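Local atomic coordinates of CCMAN5 (Cellulosimicrobium cellulans, PDB entry 2XSG), a protein that hydrolyses alpha-mannosides as a family GH92 glycosidase and probably uncaps mannose-phosphate-mannose glycans to give mannose-6-phosphate. Residues 364-369 against 669-674; 358-363 against 372-377. All coordinates share one frame; numbering follows the deposited sequence.

Contact 1 (364-369 against 669-674); sequences AYIDPA and MFVAAA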
loop_
_atom_site.group_PDB
_atom_site.type_symbol
_atom_site.label_atom_id
_atom_site.label_comp_id
_atom_site.label_asym_id
_atom_site.label_seq_id
_atom_site.Cartn_x
_atom_site.Cartn_y
_atom_site.Cartn_z
ATOM N N ALA A 364 -0.407 1.690 -13.477
ATOM C CA ALA A 364 -0.655 1.577 -14.928
ATOM C C ALA A 364 0.298 2.412 -15.793
ATOM O O ALA A 364 0.750 1.942 -16.835
ATOM C CB ALA A 364 -2.103 1.899 -15.274
ATOM N N TYR A 365 0.630 3.632 -15.376
ATOM C CA TYR A 365 1.517 4.433 -16.233
ATOM C C TYR A 365 3.014 4.338 -15.898
ATOM O O TYR A 365 3.860 4.841 -16.649
ATOM C CB TYR A 365 0.999 5.871 -16.450
ATOM C CG TYR A 365 1.142 6.871 -15.315
ATOM C CD1 TYR A 365 2.391 7.260 -14.851
ATOM C CD2 TYR A 365 0.012 7.498 -14.768
ATOM C CE1 TYR A 365 2.518 8.212 -13.837
ATOM C CE2 TYR A 365 0.122 8.455 -13.774
ATOM C CZ TYR A 365 1.392 8.804 -13.305
ATOM O OH TYR A 365 1.524 9.752 -12.311
ATOM N N ILE A 366 3.342 3.653 -14.799
ATOM C CA ILE A 366 4.741 3.458 -14.426
ATOM C C ILE A 366 5.266 2.076 -14.855
ATOM O O ILE A 366 6.381 1.975 -15.375
ATOM C CB ILE A 366 4.990 3.779 -12.935
ATOM C CG1 ILE A 366 4.915 5.306 -12.744
ATOM C CG2 ILE A 366 6.379 3.281 -12.477
ATOM C CD1 ILE A 366 4.816 5.757 -11.327
ATOM N N ASP A 367 4.444 1.039 -14.664
ATOM C CA ASP A 367 4.784 -0.329 -15.043
ATOM C C ASP A 367 3.547 -1.034 -15.605
ATOM O O ASP A 367 2.876 -1.794 -14.892
ATOM C CB ASP A 367 5.354 -1.087 -13.841
ATOM C CG ASP A 367 5.989 -2.418 -14.223
ATOM O OD1 ASP A 367 5.750 -2.933 -15.340
ATOM O OD2 ASP A 367 6.740 -2.950 -13.386
ATOM N N PRO A 368 3.220 -0.760 -16.887
ATOM C CA PRO A 368 1.967 -1.286 -17.466
ATOM C C PRO A 368 1.817 -2.818 -17.380
ATOM O O PRO A 368 0.714 -3.309 -17.077
ATOM C CB PRO A 368 2.024 -0.798 -18.925
ATOM C CG PRO A 368 2.867 0.441 -18.869
ATOM C CD PRO A 368 3.933 0.121 -17.831
ATOM N N ALA A 369 2.915 -3.555 -17.614
ATOM C CA ALA A 369 2.903 -5.032 -17.596
ATOM C C ALA A 369 2.580 -5.581 -16.213
ATOM O O ALA A 369 1.841 -6.556 -16.084
ATOM C CB ALA A 369 4.248 -5.592 -18.055
ATOM N N MET A 669 0.625 7.996 -4.312
ATOM C CA MET A 669 0.157 9.369 -4.548
ATOM C C MET A 669 1.292 10.391 -4.597
ATOM O O MET A 669 1.234 11.356 -5.362
ATOM C CB MET A 669 -0.913 9.772 -3.534
ATOM C CG MET A 669 -2.112 8.839 -3.499
ATOM S SD MET A 669 -2.946 8.537 -5.089
ATOM C CE MET A 669 -2.347 6.924 -5.573
ATOM N N PHE A 670 2.326 10.190 -3.790
ATOM C CA PHE A 670 3.493 11.078 -3.856
ATOM C C PHE A 670 4.170 10.981 -5.222
ATOM O O PHE A 670 4.501 11.998 -5.834
ATOM C CB PHE A 670 4.508 10.765 -2.755
ATOM C CG PHE A 670 5.686 11.706 -2.742
ATOM C CD1 PHE A 670 6.748 11.526 -3.634
ATOM C CD2 PHE A 670 5.729 12.775 -1.854
ATOM C CE1 PHE A 670 7.823 12.415 -3.637
ATOM C CE2 PHE A 670 6.811 13.668 -1.859
ATOM C CZ PHE A 670 7.857 13.478 -2.737
ATOM N N VAL A 671 4.410 9.756 -5.685
ATOM C CA VAL A 671 4.976 9.571 -7.017
ATOM C C VAL A 671 4.124 10.296 -8.069
ATOM O O VAL A 671 4.657 11.001 -8.922
ATOM C CB VAL A 671 5.092 8.088 -7.352
ATOM C CG1 VAL A 671 5.314 7.878 -8.878
ATOM C CG2 VAL A 671 6.233 7.466 -6.541
ATOM N N ALA A 672 2.804 10.104 -8.004
ATOM C CA ALA A 672 1.877 10.704 -8.973
ATOM C C ALA A 672 1.951 12.236 -8.961
ATOM O O ALA A 672 1.960 12.886 -10.028
ATOM C CB ALA A 672 0.447 10.235 -8.688
ATOM N N ALA A 673 2.006 12.807 -7.759
ATOM C CA ALA A 673 2.129 14.257 -7.609
ATOM C C ALA A 673 3.436 14.748 -8.236
ATOM O O ALA A 673 3.441 15.770 -8.932
ATOM C CB ALA A 673 2.053 14.648 -6.148
ATOM N N ALA A 674 4.517 13.984 -8.019
ATOM C CA ALA A 674 5.861 14.329 -8.520
ATOM C C ALA A 674 5.912 14.317 -10.032
ATOM O O ALA A 674 6.484 15.232 -10.633
ATOM C CB ALA A 674 6.920 13.398 -7.960
#

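Contact 2 (358-363 against 372-377); sequences RKFSVI and RDMVQS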
loop_
_atom_site.group_PDB
_atom_site.type_symbol
_atom_site.label_atom_id
_atom_site.label_comp_id
_atom_site.label_asym_id
_atom_site.label_seq_id
_atom_site.Cartn_x
_atom_site.Cartn_y
_atom_site.Cartn_z
ATOM N N ARG A 358 -7.031 3.842 -5.882
ATOM C CA ARG A 358 -6.439 4.823 -6.811
ATOM C C ARG A 358 -4.975 4.532 -7.180
ATOM O O ARG A 358 -4.463 5.076 -8.162
ATOM C CB ARG A 358 -6.526 6.242 -6.259
ATOM C CG ARG A 358 -7.881 6.884 -6.413
ATOM C CD ARG A 358 -7.779 8.417 -6.280
ATOM N NE ARG A 358 -9.002 9.063 -6.734
ATOM C CZ ARG A 358 -10.127 9.066 -6.031
ATOM N NH1 ARG A 358 -10.168 8.469 -4.848
ATOM N NH2 ARG A 358 -11.209 9.662 -6.509
ATOM N N LYS A 359 -4.297 3.705 -6.387
ATOM C CA LYS A 359 -2.867 3.462 -6.615
ATOM C C LYS A 359 -2.626 2.702 -7.926
ATOM O O LYS A 359 -1.621 2.946 -8.620
ATOM C CB LYS A 359 -2.211 2.749 -5.408
ATOM C CG LYS A 359 -2.326 1.234 -5.416
ATOM C CD LYS A 359 -1.637 0.596 -4.215
ATOM C CE LYS A 359 -1.558 -0.903 -4.410
ATOM N NZ LYS A 359 -1.431 -1.659 -3.108
ATOM N N PHE A 360 -3.551 1.798 -8.264
ATOM C CA PHE A 360 -3.411 0.973 -9.447
ATOM C C PHE A 360 -3.406 1.830 -10.704
ATOM O O PHE A 360 -2.648 1.546 -11.638
ATOM C CB PHE A 360 -4.518 -0.093 -9.517
ATOM C CG PHE A 360 -4.458 -1.094 -8.385
ATOM C CD1 PHE A 360 -3.574 -2.161 -8.430
ATOM C CD2 PHE A 360 -5.267 -0.948 -7.269
ATOM C CE1 PHE A 360 -3.491 -3.076 -7.381
ATOM C CE2 PHE A 360 -5.208 -1.879 -6.214
ATOM C CZ PHE A 360 -4.321 -2.943 -6.283
ATOM N N SER A 361 -4.224 2.886 -10.724
ATOM C CA SER A 361 -4.282 3.765 -11.889
ATOM C C SER A 361 -2.913 4.384 -12.194
ATOM O O SER A 361 -2.595 4.639 -13.368
ATOM C CB SER A 361 -5.306 4.874 -11.706
ATOM O OG SER A 361 -6.608 4.403 -11.355
ATOM N N VAL A 362 -2.130 4.637 -11.146
ATOM C CA VAL A 362 -0.764 5.181 -11.262
ATOM C C VAL A 362 0.244 4.106 -11.678
ATOM O O VAL A 362 1.064 4.330 -12.573
ATOM C CB VAL A 362 -0.291 5.845 -9.938
ATOM C CG1 VAL A 362 1.099 6.503 -10.104
ATOM C CG2 VAL A 362 -1.318 6.879 -9.417
ATOM N N ILE A 363 0.199 2.943 -11.020
ATOM C CA ILE A 363 0.972 1.783 -11.458
ATOM C C ILE A 363 0.819 1.571 -12.972
ATOM O O ILE A 363 1.812 1.332 -13.669
ATOM C CB ILE A 363 0.595 0.484 -10.688
ATOM C CG1 ILE A 363 1.022 0.573 -9.224
ATOM C CG2 ILE A 363 1.263 -0.736 -11.332
ATOM C CD1 ILE A 363 0.447 -0.554 -8.365
ATOM N N ARG A 372 -1.094 -4.876 -15.568
ATOM C CA ARG A 372 -1.920 -5.847 -16.267
ATOM C C ARG A 372 -1.984 -7.157 -15.458
ATOM O O ARG A 372 -3.069 -7.700 -15.245
ATOM C CB ARG A 372 -1.444 -6.101 -17.703
ATOM C CG ARG A 372 -2.435 -6.982 -18.495
ATOM C CD ARG A 372 -1.970 -7.449 -19.894
ATOM N NE ARG A 372 -3.134 -7.985 -20.621
ATOM C CZ ARG A 372 -3.626 -9.214 -20.451
ATOM N NH1 ARG A 372 -3.043 -10.067 -19.606
ATOM N NH2 ARG A 372 -4.702 -9.607 -21.127
ATOM N N ASP A 373 -0.842 -7.645 -14.977
ATOM C CA ASP A 373 -0.849 -8.920 -14.242
ATOM C C ASP A 373 -1.681 -8.816 -12.962
ATOM O O ASP A 373 -2.401 -9.741 -12.599
ATOM C CB ASP A 373 0.565 -9.410 -13.926
ATOM C CG ASP A 373 1.231 -10.137 -15.108
ATOM O OD1 ASP A 373 0.665 -10.189 -16.225
ATOM O OD2 ASP A 373 2.350 -10.651 -14.897
ATOM N N MET A 374 -1.579 -7.673 -12.283
ATOM C CA MET A 374 -2.369 -7.431 -11.093
ATOM C C MET A 374 -3.879 -7.476 -11.357
ATOM O O MET A 374 -4.633 -8.067 -10.584
ATOM C CB MET A 374 -1.966 -6.097 -10.478
ATOM C CG MET A 374 -0.563 -6.109 -9.895
ATOM S SD MET A 374 -0.161 -4.496 -9.208
ATOM C CE MET A 374 1.413 -4.827 -8.404
ATOM N N VAL A 375 -4.320 -6.835 -12.442
ATOM C CA VAL A 375 -5.734 -6.805 -12.772
ATOM C C VAL A 375 -6.207 -8.201 -13.165
ATOM O O VAL A 375 -7.276 -8.637 -12.735
ATOM C CB VAL A 375 -6.064 -5.773 -13.880
ATOM C CG1 VAL A 375 -7.561 -5.829 -14.221
ATOM C CG2 VAL A 375 -5.655 -4.334 -13.412
ATOM N N GLN A 376 -5.404 -8.896 -13.969
ATOM C CA GLN A 376 -5.704 -10.271 -14.345
ATOM C C GLN A 376 -5.829 -11.139 -13.098
ATOM O O GLN A 376 -6.706 -12.009 -13.019
ATOM C CB GLN A 376 -4.641 -10.850 -15.286
ATOM C CG GLN A 376 -4.918 -12.327 -15.747
ATOM C CD GLN A 376 -6.186 -12.503 -16.584
ATOM O OE1 GLN A 376 -6.123 -12.565 -17.815
ATOM N NE2 GLN A 376 -7.342 -12.622 -15.916
ATOM N N SER A 377 -4.953 -10.888 -12.127
ATOM C CA SER A 377 -4.955 -11.651 -10.875
ATOM C C SER A 377 -6.229 -11.379 -10.096
ATOM O O SER A 377 -6.846 -12.305 -9.537
ATOM C CB SER A 377 -3.727 -11.297 -10.039
ATOM O OG SER A 377 -2.539 -11.587 -10.764
#

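Contact 1 (364-369 against 669-674)
Tyr365 and Ile366, at the C-terminal end of helix 353-366, pack against Val671 and Ala672 of helix 665-675 in a small, buried helix-to-helix contact joining parts of the catalytic region 300 residues apart in sequence. The backbones stay well separated, with the CA atoms of Ile366 and Ala672 9.5 Å apart, so side chains span the gap at two places. Ile366 and Val671 meet tip to tip, and Ile366 CD1 lies 3.3 Å from Val671 CG1, closer than carbon atoms usually sit. Val671 offers this methyl because CG1 stands opposite the backbone N (chi1 164°). Isoleucine suits its place through its reach and valine through its compactness, while Met318 of helix 306-318 touches both.

Alongside, Tyr365 brings its hydroxyl end up to Ala672. Its ring springs from between the backbone N and the carbonyl carbon (chi1 75°), and OH comes to 3.5 Å from Ala672 CA and 3.8 Å from Ala672 CB. The single methyl of alanine lets a phenol come so near the helix backbone. The hydroxyl is not left unpaired in this buried setting, for it is hydrogen-bonded to Leu677 O, just past the end of the same helix, and Phe687 meets the ring edge-to-face.

Directly after Ile366 the chain leaves helical geometry at Asp367, which serves as N-cap of helix 368-387 through a weak bond from Leu370 N to OD1. The pairing is consistent with the (alpha/alpha)6 barrel known for GH92 catalytic domains, which brings helices far apart in the chain side by side.

Contact 2 (358-363 against 372-377)
Met374 of helix 368-387 reaches across to Phe360 and Ile363 of helix 353-366, and its sulfur makes the closest approaches of this contact. SD lies 4.1 Å from Phe360 CE1 and likewise 4.1 Å from Ile363 CD1. The two partners stand one turn apart on their helix, and both project toward Met374. With its chain extended beyond CG (chi2 179°), methionine is long and unbranched enough to bridge backbones whose nearest CA atoms, those of Phe360 and Met374, are 8.6 Å apart.

The sulfur meets the phenylalanine at the rim and not over the ring: it is 5.2 Å from the centroid of the Phe360 ring, 82° off the ring normal, a Met-aromatic contact of the edge type. The Met374 and Ile363 side chains cross at about a right angle. One face of the Phe360 ring is taken by the aliphatic part of Lys359, whose CE sits 3.9 Å above the ring plane toward the rim, while its NZ goes on to a salt bridge with Asp356. Tyr371 also touches both Phe360 and Ile363.

Away from this seam the packing thins out. The partly exposed Arg372 and Asp373 take no part, finding polar partners elsewhere, Arg372 at Asp422 O and Asp373 at Thr346 N. Farther along, Ser377 turns its hydroxyl back on its own helix, OG giving a 2.6 Å bond to Asp373 O from the face opposite that used by Ser377 N.

No hydrogen bond links the segments, so the chemistry is that of dispersion, probably with a modest electrostatic gain where the polarisable sulfur faces the C-H rim of the ring.

Helix 353-366 takes part in both contacts, whose centres lie 10 Å apart: contact 2 ties its middle to helix 368-387, the next in the chain, and contact 1 ties its end to the distant helix 665-675. The two touch directly where Met669 CE meets Lys359 CA at 3.7 Å and where Ala672 CB meets Val362 CG2 at 3.9 Å. The Phe360 side chain is about 14 Å from the calcium ion, held by Asn588, Glu589 and Asp662, and about 13 Å from a bound bis-tris propane molecule, so contact 2 lines neither site. Lys359 gives a more direct link: its NZ is hydrogen-bonded to Ala663 O, and Ala663 follows the calcium ligand Asp662.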